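Local coordinates for protein acetylornithine aminotransferase (Aquifex aeolicus, PDB 2EH6) that transfers an amino group between N(2)-acetyl-L-ornithine and 2-oxoglutarate with pyridoxal 5'-phosphate as cofactor, a step of arginine biosynthesis, at residues R107-D112 and E256-S261. Residues are numbered along the deposited sequence; the frame is centred on the assembly and turned at random.
Sequences RKYWRD and EEVAQS
Asp112 OD2 takes two donors at once, Ser261 OG from across the contact and Lys108 NZ from one turn back on its own helix. Ser261 OG donates to the anti lone pair of Asp112 OD2 at 2.6 Å, while Lys108 NZ lies 3.1 Å from the same oxygen on its syn side, in a salt bridge. Lys108 then closes the circuit: its chain runs extended past Ser261 and bends only at the last torsion (chi4 -59°), which places NZ 2.7 Å from the backbone Ser261 O, in the carbonyl plane and on a lone pair. Serine suits this place because it gives a hydroxyl to the carboxylate and is short enough for Ser261 OG to come within 3.1 Å of Tyr109 CA. An alanine in place of Lys108 would probably leave Asp112 without this countercharge and Ser261 O without this donor, so that the hydroxyl bond alone of these polar links would hold the serine.

Beside this polar group, with CG anti to the backbone N (chi1 173°), the Tyr109 ring lies beside Val258 and Glu257. The ring offers a face and branched Val258 puts a methyl over it, CG2 lying 4.2 Å from the Tyr109 ring centroid in a CH-pi contact, whereas Ser261 OG lies near the ring plane at the edge. Leu208 of strand 208-212 touches both Tyr109 and Val258. Farther out, the Glu257 carboxylate stands nearly perpendicular to the ring, with CD 3.3 Å from Tyr109 OH; its charge is paired with Arg255.

The end part of helix 95-112 is thus joined to the short helix following strand 250-255, and to the residues just after it, at one side of the mixed seven-stranded sheet of this class-III aminotransferase, away from the cofactor. With the lysine so close, Asp112 is likely to stay ionised, and charge and hydroxyl together fix Ser261 against the helix.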
ATOM      1  N   ARG A 107      18.178  -6.684  -5.028  1.00 31.60           N
ATOM      2  CA  ARG A 107      18.609  -6.892  -6.407  1.00 30.77           C
ATOM      3  C   ARG A 107      19.484  -5.748  -6.893  1.00 31.78           C
ATOM      4  O   ARG A 107      20.547  -5.982  -7.472  1.00 32.43           O
ATOM      5  CB  ARG A 107      17.408  -7.058  -7.344  1.00 29.41           C
ATOM      6  CG  ARG A 107      16.853  -8.469  -7.353  1.00 29.57           C
ATOM      7  CD  ARG A 107      15.824  -8.686  -8.442  1.00 28.73           C
ATOM      8  NE  ARG A 107      15.438 -10.097  -8.507  1.00 28.02           N
ATOM      9  CZ  ARG A 107      14.466 -10.577  -9.275  1.00 27.32           C
ATOM     10  NH1 ARG A 107      13.765  -9.763 -10.058  1.00 28.62           N
ATOM     11  NH2 ARG A 107      14.188 -11.875  -9.254  1.00 27.75           N
ATOM     12  N   LYS A 108      19.054  -4.512  -6.654  1.00 30.53           N
ATOM     13  CA  LYS A 108      19.841  -3.370  -7.097  1.00 31.54           C
ATOM     14  C   LYS A 108      21.180  -3.306  -6.366  1.00 33.21           C
ATOM     15  O   LYS A 108      22.193  -2.895  -6.941  1.00 31.76           O
ATOM     16  CB  LYS A 108      19.075  -2.062  -6.897  1.00 32.21           C
ATOM     17  CG  LYS A 108      19.811  -0.870  -7.467  1.00 31.13           C
ATOM     18  CD  LYS A 108      18.919   0.331  -7.648  1.00 32.53           C
ATOM     19  CE  LYS A 108      19.691   1.474  -8.280  1.00 30.74           C
ATOM     20  NZ  LYS A 108      20.860   1.870  -7.433  1.00 31.20           N
ATOM     21  N   TYR A 109      21.184  -3.731  -5.107  1.00 33.04           N
ATOM     22  CA  TYR A 109      22.401  -3.735  -4.305  1.00 34.94           C
ATOM     23  C   TYR A 109      23.532  -4.463  -5.038  1.00 35.66           C
ATOM     24  O   TYR A 109      24.626  -3.917  -5.210  1.00 36.45           O
ATOM     25  CB  TYR A 109      22.144  -4.430  -2.969  1.00 33.06           C
ATOM     26  CG  TYR A 109      23.389  -4.638  -2.137  1.00 32.14           C
ATOM     27  CD1 TYR A 109      24.074  -3.557  -1.590  1.00 33.01           C
ATOM     28  CD2 TYR A 109      23.876  -5.920  -1.890  1.00 33.82           C
ATOM     29  CE1 TYR A 109      25.215  -3.745  -0.810  1.00 33.99           C
ATOM     30  CE2 TYR A 109      25.019  -6.122  -1.112  1.00 34.73           C
ATOM     31  CZ  TYR A 109      25.679  -5.030  -0.577  1.00 35.77           C
ATOM     32  OH  TYR A 109      26.805  -5.223   0.194  1.00 38.64           O
ATOM     33  N   TRP A 110      23.256  -5.693  -5.463  1.00 34.77           N
ATOM     34  CA  TRP A 110      24.245  -6.505  -6.163  1.00 36.01           C
ATOM     35  C   TRP A 110      24.580  -5.962  -7.544  1.00 36.37           C
ATOM     36  O   TRP A 110      25.698  -6.138  -8.026  1.00 37.38           O
ATOM     37  CB  TRP A 110      23.765  -7.956  -6.260  1.00 33.97           C
ATOM     38  CG  TRP A 110      23.714  -8.642  -4.928  1.00 36.65           C
ATOM     39  CD1 TRP A 110      22.607  -9.148  -4.306  1.00 36.48           C
ATOM     40  CD2 TRP A 110      24.816  -8.883  -4.043  1.00 35.90           C
ATOM     41  NE1 TRP A 110      22.953  -9.689  -3.090  1.00 36.13           N
ATOM     42  CE2 TRP A 110      24.302  -9.541  -2.904  1.00 35.13           C
ATOM     43  CE3 TRP A 110      26.192  -8.609  -4.103  1.00 37.17           C
ATOM     44  CZ2 TRP A 110      25.113  -9.930  -1.831  1.00 35.99           C
ATOM     45  CZ3 TRP A 110      27.000  -8.995  -3.033  1.00 35.69           C
ATOM     46  CH2 TRP A 110      26.456  -9.650  -1.915  1.00 36.36           C
ATOM     47  N   ARG A 111      23.618  -5.303  -8.182  1.00 36.54           N
ATOM     48  CA  ARG A 111      23.852  -4.712  -9.494  1.00 37.34           C
ATOM     49  C   ARG A 111      24.824  -3.547  -9.357  1.00 38.41           C
ATOM     50  O   ARG A 111      25.708  -3.360 -10.200  1.00 37.40           O
ATOM     51  CB  ARG A 111      22.540  -4.216 -10.110  1.00 36.80           C
ATOM     52  CG  ARG A 111      21.664  -5.318 -10.679  1.00 36.68           C
ATOM     53  CD  ARG A 111      22.184  -5.796 -12.029  1.00 36.65           C
ATOM     54  NE  ARG A 111      21.893  -4.849 -13.105  1.00 36.63           N
ATOM     55  CZ  ARG A 111      20.710  -4.727 -13.704  1.00 36.49           C
ATOM     56  NH1 ARG A 111      19.692  -5.495 -13.337  1.00 36.90           N
ATOM     57  NH2 ARG A 111      20.543  -3.839 -14.675  1.00 35.57           N
ATOM     58  N   ASP A 112      24.668  -2.759  -8.298  1.00 37.54           N
ATOM     59  CA  ASP A 112      25.578  -1.638  -8.075  1.00 40.86           C
ATOM     60  C   ASP A 112      27.014  -2.118  -7.848  1.00 41.41           C
ATOM     61  O   ASP A 112      27.987  -1.410  -8.084  1.00 42.86           O
ATOM     62  CB  ASP A 112      25.105  -0.863  -6.840  1.00 40.40           C
ATOM     63  CG  ASP A 112      23.777  -0.174  -7.123  1.00 41.42           C
ATOM     64  OD1 ASP A 112      23.575   0.247  -8.262  1.00 39.17           O
ATOM     65  OD2 ASP A 112      22.980  -0.028  -6.197  1.00 42.43           O
ATOM     66  N   GLU A 256      23.227   0.547   6.611  1.00 31.62           N
ATOM     67  CA  GLU A 256      23.851   1.576   5.776  1.00 34.16           C
ATOM     68  C   GLU A 256      24.361   1.185   4.394  1.00 34.91           C
ATOM     69  O   GLU A 256      24.028   1.829   3.397  1.00 34.53           O
ATOM     70  CB  GLU A 256      25.017   2.211   6.534  1.00 35.37           C
ATOM     71  CG  GLU A 256      24.634   3.146   7.649  1.00 38.02           C
ATOM     72  CD  GLU A 256      23.995   4.421   7.148  1.00 38.52           C
ATOM     73  OE1 GLU A 256      24.207   4.791   5.974  1.00 37.90           O
ATOM     74  OE2 GLU A 256      23.291   5.065   7.943  1.00 40.40           O
ATOM     75  N   GLU A 257      25.193   0.152   4.334  1.00 36.39           N
ATOM     76  CA  GLU A 257      25.768  -0.260   3.061  1.00 37.07           C
ATOM     77  C   GLU A 257      24.761  -0.705   2.010  1.00 36.03           C
ATOM     78  O   GLU A 257      24.925  -0.408   0.829  1.00 36.06           O
ATOM     79  CB  GLU A 257      26.791  -1.373   3.269  1.00 38.14           C
ATOM     80  CG  GLU A 257      27.362  -1.878   1.959  1.00 41.04           C
ATOM     81  CD  GLU A 257      28.344  -2.999   2.145  1.00 41.75           C
ATOM     82  OE1 GLU A 257      28.141  -3.821   3.063  1.00 41.50           O
ATOM     83  OE2 GLU A 257      29.310  -3.067   1.359  1.00 45.34           O
ATOM     84  N   VAL A 258      23.729  -1.427   2.425  1.00 35.37           N
ATOM     85  CA  VAL A 258      22.731  -1.878   1.468  1.00 33.97           C
ATOM     86  C   VAL A 258      21.821  -0.706   1.091  1.00 34.05           C
ATOM     87  O   VAL A 258      21.517  -0.497  -0.084  1.00 33.36           O
ATOM     88  CB  VAL A 258      21.896  -3.041   2.046  1.00 34.48           C
ATOM     89  CG1 VAL A 258      20.860  -3.502   1.030  1.00 35.40           C
ATOM     90  CG2 VAL A 258      22.813  -4.200   2.413  1.00 34.14           C
ATOM     91  N   ALA A 259      21.417   0.070   2.091  1.00 32.81           N
ATOM     92  CA  ALA A 259      20.540   1.216   1.879  1.00 32.51           C
ATOM     93  C   ALA A 259      21.055   2.174   0.813  1.00 33.48           C
ATOM     94  O   ALA A 259      20.272   2.862   0.152  1.00 30.80           O
ATOM     95  CB  ALA A 259      20.338   1.963   3.192  1.00 32.23           C
ATOM     96  N   GLN A 260      22.372   2.217   0.648  1.00 34.33           N
ATOM     97  CA  GLN A 260      22.989   3.100  -0.334  1.00 34.20           C
ATOM     98  C   GLN A 260      22.416   2.919  -1.729  1.00 31.90           C
ATOM     99  O   GLN A 260      22.286   3.884  -2.476  1.00 31.63           O
ATOM    100  CB  GLN A 260      24.508   2.864  -0.387  1.00 37.14           C
ATOM    101  CG  GLN A 260      25.249   3.136   0.915  1.00 40.54           C
ATOM    102  CD  GLN A 260      25.092   4.568   1.394  1.00 44.84           C
ATOM    103  OE1 GLN A 260      25.453   5.514   0.690  1.00 47.36           O
ATOM    104  NE2 GLN A 260      24.550   4.736   2.602  1.00 46.35           N
ATOM    105  N   SER A 261      22.072   1.683  -2.076  1.00 32.04           N
ATOM    106  CA  SER A 261      21.543   1.368  -3.398  1.00 33.13           C
ATOM    107  C   SER A 261      20.217   2.014  -3.772  1.00 33.44           C
ATOM    108  O   SER A 261      19.867   2.068  -4.948  1.00 33.52           O
ATOM    109  CB  SER A 261      21.439  -0.145  -3.575  1.00 35.89           C
ATOM    110  OG  SER A 261      22.731  -0.723  -3.660  1.00 40.92           O
TER